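Local structure of metalloregulator ScaR (Streptococcus gordonii, 3HRS) at residues L143-V157 against G171-Y183. The protein is a manganese-responsive transcriptional regulator of the DtxR/MntR family, a homodimer that probably binds DNA as a metal-activated repressor. Numbering follows the deposited sequence.
With SO4 (sulfate ion), chain C.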
loop_
_atom_site.group_PDB
_atom_site.type_symbol
_atom_site.label_atom_id
_atom_site.label_comp_id
_atom_site.label_asym_id
_atom_site.label_seq_id
_atom_site.Cartn_x
_atom_site.Cartn_y
_atom_site.Cartn_z
ATOM N N LEU A 143 10.771 9.744 -30.608
ATOM C CA LEU A 143 10.696 10.917 -31.463
ATOM C C LEU A 143 11.982 11.049 -32.273
ATOM O O LEU A 143 11.944 11.271 -33.488
ATOM C CB LEU A 143 10.449 12.192 -30.653
ATOM C CG LEU A 143 10.257 13.484 -31.473
ATOM C CD1 LEU A 143 9.068 13.351 -32.421
ATOM C CD2 LEU A 143 10.123 14.754 -30.608
ATOM N N GLU A 144 13.121 10.908 -31.609
ATOM C CA GLU A 144 14.387 11.098 -32.301
ATOM C C GLU A 144 14.566 10.122 -33.467
ATOM O O GLU A 144 15.104 10.497 -34.516
ATOM C CB GLU A 144 15.579 11.025 -31.343
ATOM C CG GLU A 144 16.235 9.663 -31.246
ATOM C CD GLU A 144 17.632 9.751 -30.663
ATOM O OE1 GLU A 144 17.946 8.977 -29.731
ATOM O OE2 GLU A 144 18.409 10.611 -31.128
ATOM N N GLU A 145 14.118 8.881 -33.298
ATOM C CA GLU A 145 14.224 7.923 -34.390
ATOM C C GLU A 145 12.937 7.868 -35.216
ATOM O O GLU A 145 12.538 6.812 -35.703
ATOM C CB GLU A 145 14.672 6.539 -33.893
ATOM C CG GLU A 145 13.634 5.735 -33.126
ATOM C CD GLU A 145 14.263 4.695 -32.196
ATOM O OE1 GLU A 145 13.566 4.212 -31.274
ATOM O OE2 GLU A 145 15.457 4.371 -32.382
ATOM N N ALA A 146 12.306 9.026 -35.385
ATOM C CA ALA A 146 11.104 9.132 -36.202
ATOM C C ALA A 146 11.450 9.667 -37.587
ATOM O O ALA A 146 11.919 10.803 -37.725
ATOM C CB ALA A 146 10.076 10.025 -35.525
ATOM N N LYS A 147 11.214 8.847 -38.610
ATOM C CA LYS A 147 11.591 9.189 -39.991
ATOM C C LYS A 147 10.704 10.281 -40.602
ATOM O O LYS A 147 11.105 11.441 -40.693
ATOM C CB LYS A 147 11.579 7.935 -40.883
ATOM C CG LYS A 147 12.921 7.197 -41.010
ATOM C CD LYS A 147 12.749 5.847 -41.717
ATOM C CE LYS A 147 13.748 5.651 -42.878
ATOM N NZ LYS A 147 15.129 5.259 -42.464
ATOM N N GLU A 148 9.496 9.895 -41.008
ATOM C CA GLU A 148 8.557 10.788 -41.690
ATOM C C GLU A 148 8.141 12.008 -40.863
ATOM O O GLU A 148 8.127 11.964 -39.635
ATOM C CB GLU A 148 7.300 10.008 -42.112
ATOM C CG GLU A 148 7.531 8.931 -43.178
ATOM C CD GLU A 148 6.266 8.148 -43.528
ATOM O OE1 GLU A 148 5.975 8.002 -44.738
ATOM O OE2 GLU A 148 5.568 7.678 -42.600
ATOM N N LYS A 149 7.787 13.091 -41.550
ATOM C CA LYS A 149 7.226 14.268 -40.892
ATOM C C LYS A 149 5.695 14.188 -40.881
ATOM O O LYS A 149 5.110 13.260 -41.445
ATOM C CB LYS A 149 7.682 15.556 -41.582
ATOM C CG LYS A 149 9.173 15.628 -41.882
ATOM C CD LYS A 149 9.481 15.284 -43.343
ATOM C CE LYS A 149 10.917 15.652 -43.703
ATOM N NZ LYS A 149 11.167 15.663 -45.178
ATOM N N GLY A 150 5.052 15.159 -40.234
ATOM C CA GLY A 150 3.600 15.207 -40.165
ATOM C C GLY A 150 2.975 14.823 -38.826
ATOM O O GLY A 150 3.600 14.924 -37.766
ATOM N N ASP A 151 1.725 14.372 -38.884
ATOM C CA ASP A 151 0.940 14.114 -37.687
ATOM C C ASP A 151 1.392 12.849 -36.961
ATOM O O ASP A 151 1.803 11.875 -37.592
ATOM C CB ASP A 151 -0.550 14.060 -38.036
ATOM C CG ASP A 151 -1.114 15.431 -38.370
ATOM O OD1 ASP A 151 -1.586 16.126 -37.443
ATOM O OD2 ASP A 151 -1.084 15.816 -39.563
ATOM N N TYR A 152 1.316 12.888 -35.630
ATOM C CA TYR A 152 1.750 11.790 -34.766
ATOM C C TYR A 152 0.925 11.750 -33.467
ATOM O O TYR A 152 0.502 12.793 -32.962
ATOM C CB TYR A 152 3.226 11.955 -34.404
ATOM C CG TYR A 152 4.213 11.340 -35.378
ATOM C CD1 TYR A 152 4.666 12.043 -36.494
ATOM C CD2 TYR A 152 4.722 10.066 -35.162
ATOM C CE1 TYR A 152 5.580 11.482 -37.376
ATOM C CE2 TYR A 152 5.637 9.498 -36.037
ATOM C CZ TYR A 152 6.062 10.209 -37.144
ATOM O OH TYR A 152 6.977 9.638 -38.004
ATOM N N ILE A 153 0.691 10.557 -32.923
ATOM C CA ILE A 153 0.145 10.462 -31.571
ATOM C C ILE A 153 1.278 10.394 -30.560
ATOM O O ILE A 153 2.257 9.668 -30.756
ATOM C CB ILE A 153 -0.694 9.204 -31.341
ATOM C CG1 ILE A 153 -1.429 8.771 -32.605
ATOM C CG2 ILE A 153 -1.685 9.442 -30.224
ATOM C CD1 ILE A 153 -2.255 7.492 -32.380
ATOM N N LEU A 154 1.150 11.150 -29.479
ATOM C CA LEU A 154 2.109 11.055 -28.387
ATOM C C LEU A 154 1.737 9.865 -27.523
ATOM O O LEU A 154 0.964 9.996 -26.576
ATOM C CB LEU A 154 2.082 12.318 -27.548
ATOM C CG LEU A 154 3.241 12.367 -26.573
ATOM C CD1 LEU A 154 4.395 11.657 -27.218
ATOM C CD2 LEU A 154 3.580 13.813 -26.274
ATOM N N ALA A 155 2.297 8.702 -27.839
ATOM C CA ALA A 155 1.795 7.450 -27.273
ATOM C C ALA A 155 2.354 7.080 -25.908
ATOM O O ALA A 155 1.612 6.583 -25.064
ATOM C CB ALA A 155 1.956 6.315 -28.247
ATOM N N ARG A 156 3.645 7.310 -25.682
ATOM C CA ARG A 156 4.216 7.062 -24.354
ATOM C C ARG A 156 5.269 8.099 -23.982
ATOM O O ARG A 156 5.819 8.769 -24.837
ATOM C CB ARG A 156 4.781 5.637 -24.252
ATOM C CG ARG A 156 5.728 5.419 -23.091
ATOM C CD ARG A 156 6.081 3.942 -22.891
ATOM N NE ARG A 156 7.081 3.436 -23.826
ATOM C CZ ARG A 156 8.221 2.854 -23.460
ATOM N NH1 ARG A 156 8.529 2.716 -22.176
ATOM N NH2 ARG A 156 9.064 2.409 -24.381
ATOM N N VAL A 157 5.517 8.247 -22.691
ATOM C CA VAL A 157 6.581 9.106 -22.204
ATOM C C VAL A 157 7.203 8.344 -21.053
ATOM O O VAL A 157 6.545 7.528 -20.425
ATOM C CB VAL A 157 6.049 10.438 -21.661
ATOM C CG1 VAL A 157 5.093 11.062 -22.636
ATOM C CG2 VAL A 157 5.356 10.223 -20.336
ATOM N N GLY A 171 2.590 21.519 -22.012
ATOM C CA GLY A 171 1.338 20.925 -22.456
ATOM C C GLY A 171 1.497 19.746 -23.395
ATOM O O GLY A 171 0.766 19.609 -24.377
ATOM N N LEU A 172 2.471 18.895 -23.095
ATOM C CA LEU A 172 2.660 17.665 -23.836
ATOM C C LEU A 172 2.140 16.549 -22.978
ATOM O O LEU A 172 2.521 16.423 -21.823
ATOM C CB LEU A 172 4.130 17.458 -24.166
ATOM C CG LEU A 172 4.494 18.137 -25.481
ATOM C CD1 LEU A 172 5.978 18.354 -25.567
ATOM C CD2 LEU A 172 3.986 17.305 -26.649
ATOM N N GLN A 173 1.251 15.748 -23.541
ATOM C CA GLN A 173 0.475 14.814 -22.741
ATOM C C GLN A 173 0.187 13.564 -23.546
ATOM O O GLN A 173 -0.087 13.616 -24.743
ATOM C CB GLN A 173 -0.831 15.467 -22.268
ATOM C CG GLN A 173 -1.697 14.606 -21.348
ATOM C CD GLN A 173 -3.080 15.217 -21.084
ATOM O OE1 GLN A 173 -3.262 16.434 -21.176
ATOM N NE2 GLN A 173 -4.057 14.367 -20.759
ATOM N N VAL A 174 0.264 12.427 -22.880
ATOM C CA VAL A 174 0.002 11.190 -23.569
ATOM C C VAL A 174 -1.402 11.266 -24.121
ATOM O O VAL A 174 -2.358 11.407 -23.359
ATOM C CB VAL A 174 0.089 9.993 -22.619
ATOM C CG1 VAL A 174 0.312 8.734 -23.417
ATOM C CG2 VAL A 174 1.203 10.208 -21.603
ATOM N N GLY A 175 -1.526 11.173 -25.437
ATOM C CA GLY A 175 -2.826 11.198 -26.071
ATOM C C GLY A 175 -2.980 12.322 -27.078
ATOM O O GLY A 175 -3.547 12.113 -28.149
ATOM N N LYS A 176 -2.483 13.512 -26.746
ATOM C CA LYS A 176 -2.576 14.645 -27.668
ATOM C C LYS A 176 -1.932 14.326 -29.004
ATOM O O LYS A 176 -1.120 13.408 -29.116
ATOM C CB LYS A 176 -1.959 15.919 -27.080
ATOM C CG LYS A 176 -2.912 16.702 -26.190
ATOM C CD LYS A 176 -2.176 17.722 -25.336
ATOM C CE LYS A 176 -2.814 17.797 -23.950
ATOM N NZ LYS A 176 -1.975 18.552 -22.978
ATOM N N THR A 177 -2.310 15.088 -30.020
ATOM C CA THR A 177 -1.771 14.885 -31.351
ATOM C C THR A 177 -0.615 15.855 -31.566
ATOM O O THR A 177 -0.562 16.932 -30.968
ATOM C CB THR A 177 -2.843 15.064 -32.443
ATOM O OG1 THR A 177 -4.127 14.682 -31.927
ATOM C CG2 THR A 177 -2.504 14.212 -33.666
ATOM N N ILE A 178 0.308 15.464 -32.432
ATOM C CA ILE A 178 1.605 16.103 -32.501
ATOM C C ILE A 178 2.034 16.213 -33.953
ATOM O O ILE A 178 2.013 15.220 -34.681
ATOM C CB ILE A 178 2.635 15.275 -31.685
ATOM C CG1 ILE A 178 2.611 15.706 -30.217
ATOM C CG2 ILE A 178 4.032 15.402 -32.236
ATOM C CD1 ILE A 178 2.580 17.207 -30.039
ATOM N N ARG A 179 2.388 17.425 -34.384
ATOM C CA ARG A 179 2.962 17.609 -35.704
ATOM C C ARG A 179 4.481 17.685 -35.604
ATOM O O ARG A 179 5.028 18.641 -35.049
ATOM C CB ARG A 179 2.449 18.889 -36.356
ATOM C CG ARG A 179 0.984 18.904 -36.785
ATOM C CD ARG A 179 0.696 20.235 -37.507
ATOM N NE ARG A 179 -0.708 20.426 -37.865
ATOM C CZ ARG A 179 -1.244 21.606 -38.169
ATOM N NH1 ARG A 179 -0.494 22.702 -38.146
ATOM N NH2 ARG A 179 -2.532 21.694 -38.486
ATOM N N PHE A 180 5.153 16.670 -36.140
ATOM C CA PHE A 180 6.607 16.656 -36.241
ATOM C C PHE A 180 7.035 17.466 -37.455
ATOM O O PHE A 180 6.578 17.199 -38.564
ATOM C CB PHE A 180 7.097 15.220 -36.411
ATOM C CG PHE A 180 8.596 15.075 -36.371
ATOM C CD1 PHE A 180 9.374 15.922 -35.596
ATOM C CD2 PHE A 180 9.223 14.062 -37.077
ATOM C CE1 PHE A 180 10.752 15.773 -35.543
ATOM C CE2 PHE A 180 10.602 13.908 -37.029
ATOM C CZ PHE A 180 11.365 14.763 -36.261
ATOM N N LEU A 181 7.908 18.451 -37.256
ATOM C CA LEU A 181 8.406 19.257 -38.374
ATOM C C LEU A 181 9.819 18.847 -38.768
ATOM O O LEU A 181 10.477 19.542 -39.529
ATOM C CB LEU A 181 8.372 20.746 -38.032
ATOM C CG LEU A 181 7.018 21.242 -37.532
ATOM C CD1 LEU A 181 7.133 22.641 -36.950
ATOM C CD2 LEU A 181 5.997 21.192 -38.657
ATOM N N GLY A 182 10.282 17.722 -38.233
ATOM C CA GLY A 182 11.586 17.189 -38.580
ATOM C C GLY A 182 12.712 17.660 -37.682
ATOM O O GLY A 182 12.588 18.638 -36.943
ATOM N N TYR A 183 13.820 16.936 -37.736
ATOM C CA TYR A 183 15.047 17.373 -37.097
ATOM C C TYR A 183 15.699 18.443 -37.978
ATOM O O TYR A 183 15.920 18.210 -39.165
ATOM C CB TYR A 183 15.988 16.176 -36.953
ATOM C CG TYR A 183 17.241 16.437 -36.150
ATOM C CD1 TYR A 183 17.307 16.091 -34.811
ATOM C CD2 TYR A 183 18.360 17.013 -36.731
ATOM C CE1 TYR A 183 18.450 16.315 -34.068
ATOM C CE2 TYR A 183 19.510 17.243 -35.995
ATOM C CZ TYR A 183 19.548 16.890 -34.663
ATOM O OH TYR A 183 20.684 17.112 -33.918
HETATM S S SO4 C . 9.463 4.195 -18.238
HETATM O O1 SO4 C . 8.624 4.512 -19.402
HETATM O O2 SO4 C . 10.438 3.190 -18.650
HETATM O O3 SO4 C . 10.187 5.382 -17.759
HETATM O O4 SO4 C . 8.618 3.658 -17.158
#
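In the SH3-like FeoA domain, strands 150-157 and 177-183 pair antiparallel as two inner strands of the sheet, and F180 is the residue most covered by the opposite segment. G150 and F180 bond both ways: G150 N reaches F180 O at 3.0 Å, nearly straight at 170°, and F180 N returns to G150 O. I178 N to Y152 O carries the pairing on, and L154 N meets K176 O almost along the C=O axis.

F180 turns its CG away from the backbone N (chi1 -173°), which puts the ring against the turn L143-A146. L143 CD1 sits over one face, a CH-pi contact 4.3 Å from the ring centroid, while the carbonyl of E148 meets the ring edge in plane. Y152 runs alongside in the same direction, its CD1 4.0 Å from F180 CB, and its OH donates to E148 O at 3.1 Å from above the carbonyl plane.

Farther along, L154 CD2 meets L172 CD2, the side chains crossing at about a right angle; V157 CG1 packs on V174 CG2 at 4.1 Å, near H124, a zinc ligand in another structure of this protein but metal-free here. On the face carrying I153 and T177, D151 and R179 lie side by side without a salt bridge. The pairing therefore rests on backbone bonds and buried apolar packing, with Y152 tying the incoming loop to its strand.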